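Local coordinates for protein alpha-Amylase (Thermotoga maritima, PDB 2B5D) that is an amylase-type member of glycosyl hydrolase family 57, built round a largely parallel beta sheet flanked by helices, at residues A[8-13]-A[54-59]; A[141-146]-A[182-187]. One frame throughout, in Å; residues are numbered along the deposited sequence.

Contact 1: residues A[8-13]-A[54-59]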
loop_
_atom_site.group_PDB
_atom_site.type_symbol
_atom_site.label_atom_id
_atom_site.label_comp_id
_atom_site.label_asym_id
_atom_site.label_seq_id
_atom_site.Cartn_x
_atom_site.Cartn_y
_atom_site.Cartn_z
ATOM N N PHE A 8 6.984 4.626 -40.077
ATOM C CA PHE A 8 8.017 4.398 -39.077
ATOM C C PHE A 8 7.450 3.638 -37.861
ATOM O O PHE A 8 6.471 4.073 -37.244
ATOM C CB PHE A 8 8.686 5.741 -38.665
ATOM C CG PHE A 8 9.767 5.558 -37.642
ATOM C CD1 PHE A 8 11.118 5.437 -38.029
ATOM C CD2 PHE A 8 9.441 5.438 -36.298
ATOM C CE1 PHE A 8 12.142 5.215 -37.079
ATOM C CE2 PHE A 8 10.449 5.198 -35.338
ATOM C CZ PHE A 8 11.797 5.109 -35.718
ATOM N N LEU A 9 8.076 2.516 -37.531
ATOM C CA LEU A 9 7.802 1.761 -36.314
ATOM C C LEU A 9 8.887 1.914 -35.273
ATOM O O LEU A 9 10.075 1.568 -35.517
ATOM C CB LEU A 9 7.716 0.262 -36.636
ATOM C CG LEU A 9 6.624 -0.204 -37.602
ATOM C CD1 LEU A 9 6.607 -1.739 -37.700
ATOM C CD2 LEU A 9 5.263 0.363 -37.239
ATOM N N HIS A 10 8.467 2.376 -34.098
ATOM C CA HIS A 10 9.327 2.442 -32.924
ATOM C C HIS A 10 9.220 1.158 -32.047
ATOM O O HIS A 10 8.172 0.903 -31.388
ATOM C CB HIS A 10 8.966 3.676 -32.087
ATOM C CG HIS A 10 9.802 3.838 -30.866
ATOM N ND1 HIS A 10 11.178 3.705 -30.882
ATOM C CD2 HIS A 10 9.471 4.177 -29.595
ATOM C CE1 HIS A 10 11.649 3.923 -29.668
ATOM N NE2 HIS A 10 10.637 4.240 -28.875
ATOM N N ALA A 11 10.292 0.366 -32.071
ATOM C CA ALA A 11 10.421 -0.904 -31.330
ATOM C C ALA A 11 11.357 -0.741 -30.136
ATOM O O ALA A 11 12.604 -0.685 -30.254
ATOM C CB ALA A 11 10.905 -2.053 -32.249
ATOM N N HIS A 12 10.737 -0.614 -28.977
ATOM C CA HIS A 12 11.465 -0.416 -27.745
ATOM C C HIS A 12 10.856 -1.205 -26.589
ATOM O O HIS A 12 9.632 -1.282 -26.470
ATOM C CB HIS A 12 11.426 1.066 -27.374
ATOM C CG HIS A 12 12.090 1.358 -26.068
ATOM N ND1 HIS A 12 11.412 1.844 -24.972
ATOM C CD2 HIS A 12 13.374 1.180 -25.669
ATOM C CE1 HIS A 12 12.259 1.999 -23.966
ATOM N NE2 HIS A 12 13.458 1.615 -24.368
ATOM N N LEU A 13 11.706 -1.782 -25.749
ATOM C CA LEU A 13 11.341 -2.200 -24.400
ATOM C C LEU A 13 12.449 -1.807 -23.448
ATOM O O LEU A 13 13.632 -1.810 -23.849
ATOM C CB LEU A 13 11.054 -3.708 -24.330
ATOM C CG LEU A 13 9.752 -4.142 -25.046
ATOM C CD1 LEU A 13 9.653 -5.652 -25.264
ATOM C CD2 LEU A 13 8.545 -3.593 -24.265
ATOM N N THR A 54 10.972 1.877 -42.289
ATOM C CA THR A 54 11.953 2.334 -41.335
ATOM C C THR A 54 11.528 2.010 -39.905
ATOM O O THR A 54 10.375 2.157 -39.540
ATOM C CB THR A 54 12.176 3.857 -41.481
ATOM O OG1 THR A 54 12.216 4.194 -42.882
ATOM C CG2 THR A 54 13.468 4.294 -40.809
ATOM N N MET A 55 12.469 1.564 -39.086
ATOM C CA MET A 55 12.158 1.262 -37.697
ATOM C C MET A 55 13.369 1.517 -36.803
ATOM O O MET A 55 14.480 1.524 -37.253
ATOM C CB MET A 55 11.655 -0.195 -37.536
ATOM C CG MET A 55 12.689 -1.235 -37.837
ATOM S SD MET A 55 12.107 -2.940 -37.742
ATOM C CE MET A 55 11.753 -3.164 -35.983
ATOM N N SER A 56 13.097 1.778 -35.539
ATOM C CA SER A 56 14.086 1.774 -34.478
ATOM C C SER A 56 14.074 0.395 -33.867
ATOM O O SER A 56 13.018 -0.267 -33.803
ATOM C CB SER A 56 13.683 2.786 -33.399
ATOM O OG SER A 56 12.502 2.352 -32.740
ATOM N N ILE A 57 15.257 -0.064 -33.461
ATOM C CA ILE A 57 15.384 -1.135 -32.493
ATOM C C ILE A 57 16.319 -0.559 -31.459
ATOM O O ILE A 57 17.524 -0.380 -31.731
ATOM C CB ILE A 57 15.920 -2.427 -33.108
ATOM C CG1 ILE A 57 15.064 -2.786 -34.334
ATOM C CG2 ILE A 57 15.890 -3.560 -32.053
ATOM C CD1 ILE A 57 15.449 -4.075 -35.019
ATOM N N THR A 58 15.759 -0.211 -30.293
ATOM C CA THR A 58 16.517 0.571 -29.314
ATOM C C THR A 58 17.631 -0.290 -28.732
ATOM O O THR A 58 17.590 -1.531 -28.866
ATOM C CB THR A 58 15.625 1.162 -28.254
ATOM O OG1 THR A 58 15.118 0.091 -27.444
ATOM C CG2 THR A 58 14.466 1.929 -28.931
ATOM N N PRO A 59 18.689 0.352 -28.205
ATOM C CA PRO A 59 19.739 -0.475 -27.637
ATOM C C PRO A 59 19.281 -1.406 -26.471
ATOM O O PRO A 59 19.725 -2.548 -26.449
ATOM C CB PRO A 59 20.834 0.541 -27.207
ATOM C CG PRO A 59 20.578 1.753 -28.016
ATOM C CD PRO A 59 19.022 1.783 -28.173
#
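F8 reaches over T54 and on to S56, its CG anti to the backbone N (chi1 -180°). CB lies 4.1 Å from T54 O, and from there the ring slants across T54 and M55: CD1 packs on T54 CG2 at 3.8 Å, CE1 approaches M55 C at 3.9 Å, and CZ ends within 3.6 Å of S56 N. M55 CA sits over one face of this ring. The backbones beneath are parallel strands, their directions only 10° apart, paired from F8-T54 to A11-I57. Helix 27-47 links them, making a beta-alpha-beta crossover of the kind that builds the family 57 (beta/alpha) core. F8, H10, T54 and S56 occupy one face. On the other, A11 CB meets M55 CE at 4.0 Å, close to residues of helices 27-47 and 59-66. S56 OG is gripped twice: H10 ND1 hydrogen-bonds to it at 2.7 Å, at the edge of the imidazole, and A11 N donates to it at 3.0 Å. The same N-H is shared with S56 O, at 3.3 Å, where it stands 45° above the carbonyl plane. T54 OG1, by contrast, is bonded by the backbone N of A382.

Contact 2: residues A[141-146]-A[182-187]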
loop_
_atom_site.group_PDB
_atom_site.type_symbol
_atom_site.label_atom_id
_atom_site.label_comp_id
_atom_site.label_asym_id
_atom_site.label_seq_id
_atom_site.Cartn_x
_atom_site.Cartn_y
_atom_site.Cartn_z
ATOM N N THR A 141 18.973 3.898 -34.766
ATOM C CA THR A 141 19.327 3.624 -33.369
ATOM C C THR A 141 18.469 4.510 -32.471
ATOM O O THR A 141 17.607 5.236 -32.962
ATOM C CB THR A 141 20.887 3.863 -33.077
ATOM O OG1 THR A 141 21.182 3.533 -31.713
ATOM C CG2 THR A 141 21.283 5.291 -33.278
ATOM N N CYS A 142 18.731 4.487 -31.166
ATOM C CA CYS A 142 18.075 5.372 -30.229
ATOM C C CYS A 142 19.100 5.734 -29.166
ATOM O O CYS A 142 20.101 5.071 -29.062
ATOM C CB CYS A 142 16.836 4.621 -29.639
ATOM S SG CYS A 142 15.915 5.605 -28.481
ATOM N N ASN A 143 18.892 6.778 -28.368
ATOM C CA ASN A 143 19.830 6.992 -27.278
ATOM C C ASN A 143 19.911 5.769 -26.333
ATOM O O ASN A 143 18.969 4.926 -26.321
ATOM C CB ASN A 143 19.613 8.320 -26.532
ATOM C CG ASN A 143 18.157 8.653 -26.251
ATOM O OD1 ASN A 143 17.334 8.760 -27.150
ATOM N ND2 ASN A 143 17.871 8.952 -25.009
ATOM N N ALA A 144 21.003 5.628 -25.556
ATOM C CA ALA A 144 21.420 4.278 -25.088
ATOM C C ALA A 144 20.321 3.663 -24.210
ATOM O O ALA A 144 20.105 2.449 -24.188
ATOM C CB ALA A 144 22.730 4.358 -24.273
ATOM N N THR A 145 19.651 4.524 -23.469
ATOM C CA THR A 145 18.757 4.026 -22.480
ATOM C C THR A 145 17.332 4.583 -22.649
ATOM O O THR A 145 16.512 4.382 -21.767
ATOM C CB THR A 145 19.445 4.220 -21.113
ATOM O OG1 THR A 145 19.641 2.945 -20.503
ATOM C CG2 THR A 145 18.845 5.194 -20.226
ATOM N N HIS A 146 17.068 5.296 -23.765
ATOM C CA HIS A 146 15.751 5.875 -24.068
ATOM C C HIS A 146 15.435 6.881 -22.973
ATOM O O HIS A 146 14.284 7.030 -22.533
ATOM C CB HIS A 146 14.701 4.768 -24.155
ATOM C CG HIS A 146 13.462 5.116 -24.927
ATOM N ND1 HIS A 146 12.354 5.703 -24.334
ATOM C CD2 HIS A 146 13.116 4.871 -26.217
ATOM C CE1 HIS A 146 11.407 5.853 -25.244
ATOM N NE2 HIS A 146 11.839 5.346 -26.391
ATOM N N TRP A 182 16.350 7.698 -33.565
ATOM C CA TRP A 182 15.084 8.111 -32.989
ATOM C C TRP A 182 15.383 8.547 -31.575
ATOM O O TRP A 182 15.893 7.789 -30.803
ATOM C CB TRP A 182 14.109 6.924 -32.970
ATOM C CG TRP A 182 12.823 7.211 -32.233
ATOM C CD1 TRP A 182 12.597 7.062 -30.910
ATOM C CD2 TRP A 182 11.615 7.767 -32.789
ATOM N NE1 TRP A 182 11.327 7.453 -30.597
ATOM C CE2 TRP A 182 10.695 7.894 -31.730
ATOM C CE3 TRP A 182 11.230 8.185 -34.077
ATOM C CZ2 TRP A 182 9.376 8.376 -31.918
ATOM C CZ3 TRP A 182 9.896 8.681 -34.274
ATOM C CH2 TRP A 182 9.011 8.790 -33.192
ATOM N N LEU A 183 15.055 9.776 -31.241
ATOM C CA LEU A 183 15.176 10.240 -29.892
ATOM C C LEU A 183 13.926 9.786 -29.084
ATOM O O LEU A 183 12.769 9.858 -29.558
ATOM C CB LEU A 183 15.251 11.760 -29.931
ATOM C CG LEU A 183 16.118 12.459 -31.009
ATOM C CD1 LEU A 183 15.914 13.987 -30.961
ATOM C CD2 LEU A 183 17.632 12.141 -30.808
ATOM N N ALA A 184 14.153 9.337 -27.862
ATOM C CA ALA A 184 13.058 8.931 -26.964
ATOM C C ALA A 184 12.053 10.072 -26.851
ATOM O O ALA A 184 12.454 11.212 -26.538
ATOM C CB ALA A 184 13.628 8.607 -25.597
ATOM N N GLU A 185 10.758 9.762 -27.129
ATOM C CA GLU A 185 9.657 10.714 -27.071
ATOM C C GLU A 185 9.817 11.881 -28.021
ATOM O O GLU A 185 9.281 12.954 -27.767
ATOM C CB GLU A 185 9.428 11.276 -25.641
ATOM C CG GLU A 185 9.198 10.249 -24.497
ATOM C CD GLU A 185 8.130 9.210 -24.852
ATOM O OE1 GLU A 185 7.042 9.629 -25.370
ATOM O OE2 GLU A 185 8.388 7.999 -24.617
ATOM N N CYS A 186 10.577 11.694 -29.097
ATOM C CA CYS A 186 11.041 12.811 -29.956
ATOM C C CYS A 186 11.568 14.024 -29.179
ATOM O O CYS A 186 11.455 15.169 -29.638
ATOM C CB CYS A 186 9.925 13.191 -30.986
ATOM S SG CYS A 186 9.786 11.841 -32.231
ATOM N N GLY A 187 12.082 13.788 -27.982
ATOM C CA GLY A 187 12.571 14.867 -27.147
ATOM C C GLY A 187 13.794 15.513 -27.814
ATOM O O GLY A 187 14.841 14.906 -27.964
#
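A184 CB stands over the centre of the H146 ring, 3.5 Å from the centroid and 12° off the normal, the geometry of a CH-pi contact on the imidazole face. With CG anti to the backbone N (chi1 -159°), the ring is carried to A184. E185 approaches the same ring quite differently: OE2 lies in the ring plane at the edge, 3.8 Å from CE1, with carboxylate and imidazole turned 73° apart. The backbone holding these groups comes off the ends of two neighbouring parallel strands of the family 57 sheet, 137-142 and 180-182. Their last firm tie is W182 N to T141 O, at 2.8 Å, beside a CA-H...O contact from C142 CA to W182 O at 3.3 Å. Beyond it the chain at N143-H146 folds into a type I turn, and N143 OD1 accepts a weak hydrogen bond from A184 N at 3.3 Å, while N143 ND2 is held by A147 O. The H146 ring also stacks on H12. Across the two segments this ring meets A184 and E185 by packing alone, while both ring nitrogens have polar partners elsewhere, NE2 probably hydrogen-bonded to H10 NE2, so its tilt and rotation are probably well restrained.

Overall arrangement
Both contacts are buried in one chain, contact 1 about 4 Å from the chain centre and contact 2 about 10 Å, measured centre to centre. They share one sheet, in which strands 53-57 and 137-142 are neighbours. Contact 1 runs through regular parallel strands, held by repeated backbone bonds and a doubly gripped serine hydroxyl; contact 2 is mostly loop beyond the strand ends, with fewer bonds, less buried surface and a CH-pi contact on an imidazole. Their centres lie about 9 Å apart and they touch directly: besides the polar link between H10 and H146, the H10 ring stacks on W182, which the F8 ring also meets. Histidines and aromatic rings thus join the two contacts on the sheet face that carries F8 and H10.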